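Long-range contacts in alpha-Amylase (Thermotoga maritima, PDB 2B5D), which belongs to glycosyl hydrolase family 57, a family built on an incomplete, distorted beta/alpha barrel, here with further helices toward the C-terminus: residues R224-P229 / A395-S400; P218-Y223 / L389-I394; R257-Y262 / G288-R293; H100-F105 / E305-D310. All coordinates share one frame; numbering follows the deposited sequence. Where two conformers were deposited one is given.

Contact 1: R224-P229 / A395-S400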
# COMPACT_ATOMS: atom_id res chain seq x y z
N ARG A 224 -2.62 6.95 49.59
CA ARG A 224 -2.43 5.69 50.30
C ARG A 224 -3.08 4.53 49.49
O ARG A 224 -4.15 4.72 48.90
CB ARG A 224 -3.04 5.82 51.71
CG ARG A 224 -1.94 6.36 52.73
CD ARG A 224 -2.44 6.44 54.11
NE ARG A 224 -2.14 5.29 54.99
CZ ARG A 224 -0.96 5.06 55.56
NH1 ARG A 224 0.08 5.86 55.30
NH2 ARG A 224 -0.80 4.03 56.36
N PRO A 225 -2.46 3.35 49.49
CA PRO A 225 -3.12 2.18 48.92
C PRO A 225 -4.46 1.90 49.61
O PRO A 225 -4.72 2.37 50.72
CB PRO A 225 -2.16 1.03 49.25
CG PRO A 225 -1.33 1.56 50.39
CD PRO A 225 -1.14 3.00 50.03
N ILE A 226 -5.32 1.18 48.95
CA ILE A 226 -6.52 0.70 49.60
C ILE A 226 -6.39 -0.80 49.58
O ILE A 226 -5.48 -1.32 48.93
CB ILE A 226 -7.80 1.11 48.84
CG1 ILE A 226 -7.85 0.41 47.47
CG2 ILE A 226 -7.96 2.64 48.87
CD1 ILE A 226 -9.14 0.54 46.74
N MET A 227 -7.28 -1.49 50.27
CA MET A 227 -7.34 -2.98 50.25
C MET A 227 -8.71 -3.30 49.71
O MET A 227 -9.67 -2.67 50.15
CB MET A 227 -7.21 -3.53 51.64
CG MET A 227 -6.89 -5.04 51.64
SD MET A 227 -7.38 -5.74 53.25
CE MET A 227 -5.74 -6.24 53.78
N THR A 228 -8.81 -4.15 48.67
CA THR A 228 -10.18 -4.57 48.23
C THR A 228 -10.89 -5.45 49.29
O THR A 228 -10.20 -6.07 50.12
CB THR A 228 -10.13 -5.39 46.98
OG1 THR A 228 -9.26 -6.52 47.22
CG2 THR A 228 -9.59 -4.47 45.84
N PRO A 229 -12.23 -5.51 49.25
CA PRO A 229 -12.81 -6.47 50.22
C PRO A 229 -12.14 -7.87 50.28
O PRO A 229 -12.11 -8.45 51.37
CB PRO A 229 -14.28 -6.61 49.81
CG PRO A 229 -14.64 -5.24 49.18
CD PRO A 229 -13.27 -4.77 48.50
N ALA A 395 -11.81 -0.55 50.06
CA ALA A 395 -12.60 0.12 49.04
C ALA A 395 -12.67 -0.75 47.83
O ALA A 395 -11.85 -1.60 47.65
CB ALA A 395 -11.98 1.54 48.70
N THR A 396 -13.68 -0.55 47.01
CA THR A 396 -13.64 -1.23 45.72
C THR A 396 -13.36 -0.27 44.53
O THR A 396 -14.17 0.60 44.26
CB THR A 396 -14.84 -2.22 45.47
OG1 THR A 396 -15.91 -1.54 44.82
CG2 THR A 396 -15.37 -2.75 46.74
N PRO A 397 -12.23 -0.46 43.84
CA PRO A 397 -11.84 0.36 42.68
C PRO A 397 -12.85 0.33 41.53
O PRO A 397 -13.51 -0.69 41.30
CB PRO A 397 -10.52 -0.26 42.23
CG PRO A 397 -10.02 -1.00 43.39
CD PRO A 397 -11.20 -1.47 44.15
N ALA A 398 -12.96 1.45 40.81
CA ALA A 398 -13.90 1.56 39.72
C ALA A 398 -13.21 1.00 38.46
O ALA A 398 -12.00 0.92 38.41
CB ALA A 398 -14.32 2.99 39.55
N ASP A 399 -13.98 0.54 37.48
CA ASP A 399 -13.43 0.15 36.17
C ASP A 399 -12.59 1.27 35.64
O ASP A 399 -13.03 2.43 35.64
CB ASP A 399 -14.58 -0.03 35.17
CG ASP A 399 -15.27 -1.37 35.29
OD1 ASP A 399 -15.11 -2.05 36.32
OD2 ASP A 399 -15.98 -1.75 34.31
N SER A 400 -11.40 0.94 35.14
CA SER A 400 -10.53 1.98 34.73
C SER A 400 -9.30 1.46 33.99
O SER A 400 -9.04 0.24 33.98
CB SER A 400 -10.11 2.73 36.00
OG SER A 400 -9.28 1.90 36.79
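The outer edge of a beta-hairpin, strand 226-227 paired antiparallel with strand 233-236 of the main sheet, is lined by the loop after helix 382-388, here at A395-P397, and M227 is where the two backbones join. A395 N donates to M227 O at 3.0 Å, with an N-H...O angle of 156°. The backbone of M227 is also bonded to Q393, so M227 is gripped from residues on both sides of I394, the pattern of a parallel bridge. One residue further on, the CA-H of T228 points almost straight (173°) at A395 O.

The side chains add a small apolar patch. I226, a beta-branched residue well suited to a strand, brings CD1 to the loop, where it meets A395 CB at 3.6 Å and P397 CG at 3.8 Å. A395 is small enough to let this methyl in. A210 and F211 of helix 209-212 border the same patch, touching P397 and I226 respectively. T228 divides its two branches: OG1 turns back to V232 N within the hairpin, while CG2 crosses the P397 ring at about a right angle. P397 and P229 offer ring carbons for apolar contact and have no N-H to satisfy. At the exposed end the P229 ring presses against T396, with P229 CD only 3.4 Å from T396 CG2, tighter than usual carbon contact.

Contact 2: P218-Y223 / L389-I394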
# COMPACT_ATOMS: atom_id res chain seq x y z
N PRO A 218 -11.76 6.90 48.23
CA PRO A 218 -10.79 6.73 49.32
C PRO A 218 -10.40 8.02 50.06
O PRO A 218 -10.12 9.04 49.43
CB PRO A 218 -9.59 6.16 48.59
CG PRO A 218 -10.21 5.34 47.47
CD PRO A 218 -11.41 6.13 47.03
N ARG A 219 -10.32 7.93 51.38
CA ARG A 219 -10.25 9.14 52.21
C ARG A 219 -8.96 9.93 52.02
O ARG A 219 -9.01 11.16 51.94
CB ARG A 219 -10.55 8.84 53.68
CG ARG A 219 -9.49 8.07 54.47
CD ARG A 219 -9.94 7.94 55.97
NE ARG A 219 -9.26 6.78 56.54
CZ ARG A 219 -9.78 5.56 56.57
NH1 ARG A 219 -9.06 4.53 57.01
NH2 ARG A 219 -11.02 5.38 56.14
N TYR A 220 -7.84 9.20 51.93
CA TYR A 220 -6.56 9.73 51.59
C TYR A 220 -6.24 9.86 50.09
O TYR A 220 -5.09 9.82 49.74
CB TYR A 220 -5.47 8.88 52.24
CG TYR A 220 -5.62 8.82 53.75
CD1 TYR A 220 -5.73 7.60 54.42
CD2 TYR A 220 -5.69 10.02 54.50
CE1 TYR A 220 -5.88 7.54 55.81
CE2 TYR A 220 -5.87 10.00 55.88
CZ TYR A 220 -5.96 8.76 56.53
OH TYR A 220 -6.11 8.75 57.89
N GLY A 221 -7.25 10.00 49.22
CA GLY A 221 -7.08 9.92 47.76
C GLY A 221 -6.08 8.91 47.22
O GLY A 221 -6.06 7.76 47.68
N VAL A 222 -5.21 9.32 46.28
CA VAL A 222 -4.28 8.38 45.66
C VAL A 222 -3.03 8.18 46.44
O VAL A 222 -2.15 7.45 46.01
CB VAL A 222 -3.92 8.74 44.20
CG1 VAL A 222 -5.15 8.70 43.35
CG2 VAL A 222 -3.19 10.17 44.09
N TYR A 223 -2.96 8.83 47.60
CA TYR A 223 -1.72 8.86 48.42
C TYR A 223 -1.67 7.86 49.57
O TYR A 223 -0.76 7.90 50.40
CB TYR A 223 -1.46 10.32 48.95
CG TYR A 223 -1.41 11.25 47.76
CD1 TYR A 223 -0.33 11.18 46.87
CD2 TYR A 223 -2.46 12.13 47.50
CE1 TYR A 223 -0.28 12.03 45.74
CE2 TYR A 223 -2.41 12.97 46.41
CZ TYR A 223 -1.34 12.90 45.53
OH TYR A 223 -1.34 13.69 44.40
N LEU A 389 2.16 -0.99 56.41
CA LEU A 389 1.00 -0.15 56.74
C LEU A 389 -0.02 -0.76 57.67
O LEU A 389 -0.49 -1.86 57.44
CB LEU A 389 0.30 0.32 55.47
CG LEU A 389 0.70 1.74 55.06
CD1 LEU A 389 2.26 1.98 55.08
CD2 LEU A 389 0.09 2.04 53.71
N GLU A 390 -0.43 -0.00 58.69
CA GLU A 390 -1.43 -0.47 59.63
C GLU A 390 -2.81 0.11 59.40
O GLU A 390 -3.81 -0.62 59.46
CB GLU A 390 -0.94 -0.29 61.05
CG GLU A 390 0.11 -1.35 61.39
CD GLU A 390 1.20 -0.87 62.34
OE1 GLU A 390 1.60 0.33 62.26
OE2 GLU A 390 1.66 -1.70 63.17
N GLU A 391 -2.90 1.39 59.09
CA GLU A 391 -4.19 1.90 58.68
C GLU A 391 -4.20 1.85 57.17
O GLU A 391 -3.28 2.37 56.52
CB GLU A 391 -4.44 3.30 59.20
CG GLU A 391 -5.73 3.99 58.67
CD GLU A 391 -5.73 5.50 59.00
OE1 GLU A 391 -4.71 5.93 59.59
OE2 GLU A 391 -6.73 6.23 58.70
N VAL A 392 -5.17 1.13 56.63
CA VAL A 392 -5.50 1.17 55.23
C VAL A 392 -6.97 0.98 55.17
O VAL A 392 -7.53 0.14 55.87
CB VAL A 392 -4.72 0.13 54.36
CG1 VAL A 392 -3.97 -0.89 55.22
CG2 VAL A 392 -5.64 -0.51 53.30
N GLN A 393 -7.60 1.80 54.36
CA GLN A 393 -9.03 1.77 54.11
C GLN A 393 -9.39 0.62 53.16
O GLN A 393 -8.54 0.21 52.34
CB GLN A 393 -9.41 3.09 53.48
CG GLN A 393 -10.85 3.26 53.14
CD GLN A 393 -11.18 4.68 52.74
OE1 GLN A 393 -12.21 5.19 53.13
NE2 GLN A 393 -10.29 5.35 52.01
N ILE A 394 -10.64 0.16 53.23
CA ILE A 394 -11.12 -0.88 52.36
C ILE A 394 -12.04 -0.26 51.33
O ILE A 394 -12.99 0.45 51.67
CB ILE A 394 -11.90 -2.01 53.13
CG1 ILE A 394 -10.97 -2.73 54.09
CG2 ILE A 394 -12.44 -3.05 52.17
CD1 ILE A 394 -11.70 -3.71 54.97
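R219 and E391 reach each other from different first torsions: R219 CG sits between the backbone N and carbonyl carbon (chi1 71°), whereas E391 CG lies anti to its own N (chi1 173°). Both chains then run out extended, and the two flat ends arrive nearly coplanar, with guanidinium and carboxylate planes 21° apart. The salt bridge is formed edge-on through a single oxygen: R219 NH1 lies 3.3 Å and R219 NE 3.4 Å from E391 OE2, each a weak hydrogen bond.

The same oxygen takes a shorter bond from Y220, whose OH donates to E391 OE2 at 2.7 Å on the syn side, somewhat out of the carboxylate plane. The tyrosine ring is steeply inclined to the carboxylate and meets it at its edge, while one ring face is covered by R219 CG, 3.7 Å above the ring centre. Arginine and tyrosine thus pack on each other as they share one acceptor, and three donors around E391 OE2 would be expected to favour the charged carboxylate. Q393, also extended, lays CB over a face of the guanidinium; its methylenes suit this place alongside an arginine.

Y220 also touches M338 of helix 309-338. R219 and Y220 are the two central residues of a type I beta turn from P218 to G221, which places them next to each other in the chain, and G221, with positive phi, follows them: a surface turn clasped by the loop after helix 382-388.

Contact 3: R257-Y262 / G288-R293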
# COMPACT_ATOMS: atom_id res chain seq x y z
N ARG A 257 20.15 20.56 26.16
CA ARG A 257 21.49 19.95 26.46
C ARG A 257 21.48 18.43 26.36
O ARG A 257 22.52 17.77 26.52
CB ARG A 257 21.97 20.29 27.88
CG ARG A 257 22.29 21.78 28.13
CD ARG A 257 22.42 22.03 29.62
NE ARG A 257 21.11 22.17 30.25
CZ ARG A 257 20.91 22.51 31.52
NH1 ARG A 257 19.67 22.59 31.98
NH2 ARG A 257 21.94 22.74 32.33
N TYR A 258 20.29 17.87 26.15
CA TYR A 258 20.15 16.43 26.15
C TYR A 258 20.35 15.85 24.75
O TYR A 258 20.11 16.51 23.74
CB TYR A 258 18.80 16.01 26.74
CG TYR A 258 18.70 16.07 28.27
CD1 TYR A 258 17.56 16.56 28.87
CD2 TYR A 258 19.75 15.64 29.08
CE1 TYR A 258 17.45 16.62 30.24
CE2 TYR A 258 19.65 15.68 30.46
CZ TYR A 258 18.51 16.17 31.04
OH TYR A 258 18.39 16.23 32.41
N ARG A 259 20.79 14.59 24.71
CA ARG A 259 21.10 13.90 23.47
C ARG A 259 19.86 13.73 22.60
O ARG A 259 18.81 13.25 23.08
CB ARG A 259 21.77 12.58 23.81
CG ARG A 259 22.46 11.83 22.70
CD ARG A 259 21.69 10.56 22.55
NE ARG A 259 22.56 9.42 22.52
CZ ARG A 259 22.13 8.16 22.56
NH1 ARG A 259 22.99 7.16 22.51
NH2 ARG A 259 20.83 7.91 22.65
N GLU A 260 19.99 14.13 21.34
CA GLU A 260 18.94 14.05 20.33
C GLU A 260 18.77 12.61 19.84
O GLU A 260 19.74 11.97 19.44
CB GLU A 260 19.29 14.98 19.17
CG GLU A 260 18.38 14.86 17.96
CD GLU A 260 16.95 15.26 18.26
OE1 GLU A 260 16.06 14.40 18.14
OE2 GLU A 260 16.72 16.44 18.62
N PHE A 261 17.53 12.12 19.87
CA PHE A 261 17.26 10.72 19.53
C PHE A 261 17.36 10.49 18.02
O PHE A 261 17.96 9.51 17.57
CB PHE A 261 15.89 10.29 20.05
CG PHE A 261 15.61 8.82 19.87
CD1 PHE A 261 16.10 7.89 20.77
CD2 PHE A 261 14.86 8.37 18.78
CE1 PHE A 261 15.86 6.54 20.59
CE2 PHE A 261 14.61 7.03 18.59
CZ PHE A 261 15.10 6.11 19.49
N TYR A 262 16.80 11.42 17.26
CA TYR A 262 16.61 11.28 15.81
C TYR A 262 17.74 11.86 14.97
O TYR A 262 17.49 12.43 13.89
CB TYR A 262 15.27 11.91 15.40
CG TYR A 262 14.11 11.21 16.03
CD1 TYR A 262 13.35 11.83 17.03
CD2 TYR A 262 13.80 9.89 15.68
CE1 TYR A 262 12.29 11.18 17.63
CE2 TYR A 262 12.74 9.21 16.27
CZ TYR A 262 11.98 9.86 17.24
OH TYR A 262 10.92 9.19 17.83
N GLY A 288 22.62 3.45 17.12
CA GLY A 288 22.82 3.56 18.56
C GLY A 288 23.94 4.51 18.91
O GLY A 288 24.09 4.91 20.07
N ILE A 289 24.74 4.87 17.92
CA ILE A 289 25.71 5.92 18.12
C ILE A 289 25.29 7.24 17.47
O ILE A 289 25.18 7.35 16.24
CB ILE A 289 27.23 5.49 17.93
CG1 ILE A 289 28.11 6.68 17.49
CG2 ILE A 289 27.42 4.16 17.14
CD1 ILE A 289 28.35 6.76 16.07
N LYS A 290 25.05 8.21 18.35
CA LYS A 290 24.39 9.48 18.05
C LYS A 290 25.18 10.64 18.68
O LYS A 290 25.55 10.57 19.85
CB LYS A 290 22.97 9.49 18.64
CG LYS A 290 22.17 8.20 18.54
CD LYS A 290 20.72 8.52 18.80
CE LYS A 290 19.93 7.32 19.25
NZ LYS A 290 19.31 6.59 18.13
N TYR A 291 25.39 11.71 17.91
CA TYR A 291 26.32 12.78 18.29
C TYR A 291 25.73 14.16 18.58
O TYR A 291 26.44 15.05 19.01
CB TYR A 291 27.38 12.92 17.19
CG TYR A 291 28.33 11.73 17.00
CD1 TYR A 291 28.45 11.12 15.78
CD2 TYR A 291 29.12 11.26 18.06
CE1 TYR A 291 29.32 10.04 15.60
CE2 TYR A 291 30.01 10.19 17.88
CZ TYR A 291 30.10 9.60 16.66
OH TYR A 291 30.97 8.55 16.48
N HIS A 292 24.44 14.35 18.36
CA HIS A 292 23.83 15.67 18.54
C HIS A 292 23.00 15.78 19.81
O HIS A 292 22.52 14.77 20.36
CB HIS A 292 23.02 16.04 17.30
CG HIS A 292 23.82 15.98 16.02
ND1 HIS A 292 24.20 14.79 15.43
CD2 HIS A 292 24.33 16.96 15.25
CE1 HIS A 292 24.88 15.05 14.33
NE2 HIS A 292 24.96 16.36 14.19
N ARG A 293 22.91 17.01 20.31
CA ARG A 293 22.00 17.32 21.39
C ARG A 293 20.73 17.95 20.79
O ARG A 293 20.75 18.41 19.65
CB ARG A 293 22.66 18.26 22.42
CG ARG A 293 23.24 19.54 21.84
CD ARG A 293 24.03 20.31 22.89
NE ARG A 293 24.34 21.65 22.42
CZ ARG A 293 23.59 22.73 22.61
NH1 ARG A 293 22.45 22.66 23.28
NH2 ARG A 293 23.98 23.89 22.10
O HOH W 1 22.02 12.44 18.10
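R259 and R293 face each other as a single antiparallel beta bridge, a non-hydrogen-bonded pair with CA atoms 4.1 Å apart. The backbone bonds flank it: E260 N donates to H292 O at 2.8 Å on one side, and Y258 is bonded to I294 on the other. A water extends the link, lying 2.7 Å from E260 O and accepting from H292 N.

Charged and aromatic contacts gather on K290, whose long chain has methylenes to pack and an ammonium to place. Its NZ stands over the face of the F261 ring, 4.3 Å from the centroid and 13° off the normal, a cation-pi contact, and also makes a weak bond to F261 O at 3.3 Å. Packing uses the same chain: K290 CG lies 4.0 Å above the centre of the R259 guanidinium, with the two side chains crossing at about a right angle. The like charges stay apart, R259 NH2 being 4.9 Å from K290 NZ.

The polar ends find partners beyond the two segments: E260 and R293 form salt bridges with K304 and E305, and R259 a hydrogen bond with Y106 on helix 97-119. The bridge thus lies between helix 97-119, met by Y291, and helix 309-338, met by R257 and Y258.

Contact 4: H100-F105 / E305-D310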
# COMPACT_ATOMS: atom_id res chain seq x y z
N HIS A 100 34.43 13.52 18.31
CA HIS A 100 35.53 12.57 18.61
C HIS A 100 35.45 11.99 20.02
O HIS A 100 35.58 10.79 20.20
CB HIS A 100 36.94 13.18 18.37
CG HIS A 100 38.05 12.18 18.56
ND1 HIS A 100 38.88 12.19 19.66
CD2 HIS A 100 38.43 11.11 17.81
CE1 HIS A 100 39.73 11.18 19.58
NE2 HIS A 100 39.48 10.51 18.46
N LYS A 101 35.26 12.87 21.00
CA LYS A 101 35.14 12.49 22.41
C LYS A 101 33.99 11.48 22.67
O LYS A 101 34.20 10.47 23.35
CB LYS A 101 34.95 13.74 23.24
CG LYS A 101 35.03 13.54 24.72
CD LYS A 101 34.73 14.84 25.45
CE LYS A 101 34.25 14.54 26.86
NZ LYS A 101 33.99 15.80 27.61
N MET A 102 32.81 11.77 22.10
CA MET A 102 31.64 10.89 22.17
C MET A 102 31.93 9.50 21.62
O MET A 102 31.51 8.51 22.20
CB MET A 102 30.44 11.50 21.43
CG MET A 102 29.29 12.07 22.28
SD MET A 102 28.93 11.31 23.91
CE MET A 102 29.86 12.46 24.92
N ALA A 103 32.64 9.44 20.50
CA ALA A 103 32.94 8.16 19.85
C ALA A 103 33.75 7.26 20.77
O ALA A 103 33.64 6.04 20.72
CB ALA A 103 33.66 8.37 18.54
N LYS A 104 34.55 7.87 21.64
CA LYS A 104 35.38 7.12 22.58
C LYS A 104 34.56 6.74 23.82
O LYS A 104 34.78 5.67 24.41
CB LYS A 104 36.64 7.92 22.94
CG LYS A 104 37.13 8.75 21.77
CD LYS A 104 38.63 8.98 21.75
CE LYS A 104 39.12 9.72 22.97
NZ LYS A 104 39.73 8.70 23.84
N PHE A 105 33.63 7.63 24.20
CA PHE A 105 32.66 7.31 25.24
C PHE A 105 31.89 6.06 24.81
O PHE A 105 31.77 5.12 25.59
CB PHE A 105 31.70 8.47 25.53
CG PHE A 105 30.53 8.07 26.41
CD1 PHE A 105 29.40 7.45 25.85
CD2 PHE A 105 30.56 8.27 27.79
CE1 PHE A 105 28.32 7.06 26.65
CE2 PHE A 105 29.48 7.88 28.59
CZ PHE A 105 28.36 7.28 28.01
N GLU A 305 23.32 20.98 17.22
CA GLU A 305 24.69 20.99 17.67
C GLU A 305 25.12 19.68 18.27
O GLU A 305 24.31 18.87 18.69
CB GLU A 305 24.90 22.14 18.65
CG GLU A 305 25.06 23.43 17.89
CD GLU A 305 24.96 24.63 18.76
OE1 GLU A 305 24.14 25.51 18.41
OE2 GLU A 305 25.70 24.70 19.79
N TYR A 306 26.43 19.50 18.33
CA TYR A 306 27.02 18.28 18.85
C TYR A 306 26.80 18.08 20.35
O TYR A 306 26.82 19.03 21.13
CB TYR A 306 28.51 18.21 18.48
CG TYR A 306 28.73 17.91 17.01
CD1 TYR A 306 29.42 18.82 16.18
CD2 TYR A 306 28.22 16.73 16.43
CE1 TYR A 306 29.62 18.57 14.82
CE2 TYR A 306 28.40 16.46 15.07
CZ TYR A 306 29.12 17.39 14.27
OH TYR A 306 29.31 17.14 12.91
N TYR A 307 26.58 16.82 20.73
CA TYR A 307 26.34 16.44 22.12
C TYR A 307 27.59 16.64 22.98
O TYR A 307 28.69 16.15 22.66
CB TYR A 307 25.89 14.97 22.19
CG TYR A 307 25.48 14.47 23.57
CD1 TYR A 307 24.43 15.07 24.28
CD2 TYR A 307 26.13 13.38 24.14
CE1 TYR A 307 24.06 14.61 25.53
CE2 TYR A 307 25.76 12.90 25.39
CZ TYR A 307 24.72 13.53 26.08
OH TYR A 307 24.34 13.05 27.31
N ASP A 308 27.38 17.34 24.09
CA ASP A 308 28.37 17.48 25.15
C ASP A 308 27.81 16.83 26.40
O ASP A 308 26.87 17.35 27.00
CB ASP A 308 28.67 18.96 25.40
CG ASP A 308 29.77 19.17 26.46
OD1 ASP A 308 30.27 20.32 26.54
OD2 ASP A 308 30.14 18.22 27.20
N ILE A 309 28.39 15.71 26.79
CA ILE A 309 27.92 14.92 27.92
C ILE A 309 28.12 15.55 29.28
O ILE A 309 27.62 15.04 30.27
CB ILE A 309 28.56 13.51 27.95
CG1 ILE A 309 27.73 12.58 28.87
CG2 ILE A 309 30.04 13.60 28.38
CD1 ILE A 309 27.74 11.13 28.48
N ASP A 310 28.87 16.65 29.35
CA ASP A 310 29.12 17.29 30.63
C ASP A 310 28.04 18.28 30.94
O ASP A 310 27.59 18.35 32.07
CB ASP A 310 30.51 17.93 30.70
CG ASP A 310 31.61 16.89 30.86
OD1 ASP A 310 31.44 15.97 31.69
OD2 ASP A 310 32.63 16.98 30.15
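M102 and Y307 meet sulfur to ring edge. M102 SD lies 4.8 Å from the centroid of the Y307 ring and 84° off its normal, a Met-aromatic contact in which the sulfur faces the ring hydrogens, with Y307 CD2 the ring atom nearest to SD at 3.5 Å. Methionine's unbranched, flexible chain lets it serve two partners: bends at chi2 and chi3 carry its CE past the tyrosine to I309, where M102 CE packs at a tight 3.5 Å from I309 CB. The CG1 branch of I309, ending in CD1, goes to F105. The two side chains cross at about a right angle, and I309 CD1 rests over one face of the F105 ring, 4.1 Å from its centroid and displaced toward the rim, as a CH-pi contact.

These residues join the flank of helix 97-119 to the start of helix 309-338 and the loop leading into it. D308 is the N-cap of the latter helix, its OD2 taking D310 N at 2.9 Å from above the carboxylate plane. Acidic residues at a helix start would be favoured by the helix dipole, and here they also attract a lysine from the facing helix. K101 is extended to its tip, crosses D310 at about a right angle and forms a salt bridge through a weak bond, K101 NZ to D310 OD2 at 3.1 Å. D308 OD2 remains 4.6 Å from K101 NZ, an attraction longer than a salt bridge.

Overall arrangement
The contacts form two well-separated pairs; contact 1 lies across the chain's centre from contacts 3 and 4, its centre about 42 Å from that of contact 3. Contacts 1 and 2 adjoin, tying successive parts of 218-229 to successive parts of 389-400, and R224 with the carbonyl of E391 joins them. Contacts 3 and 4 adjoin likewise through the backbones of Y291 and Y307, contact 3 being nested within the loop closed by contact 4. None is deep core: contact 2 is a surface clasp of charged and polar ends, whereas the partly buried others rely on backbone pairing with apolar packing (contact 1), a bridge with a lysine in cation-pi contact (contact 3), or helix-flank packing rimmed by a salt bridge (contact 4).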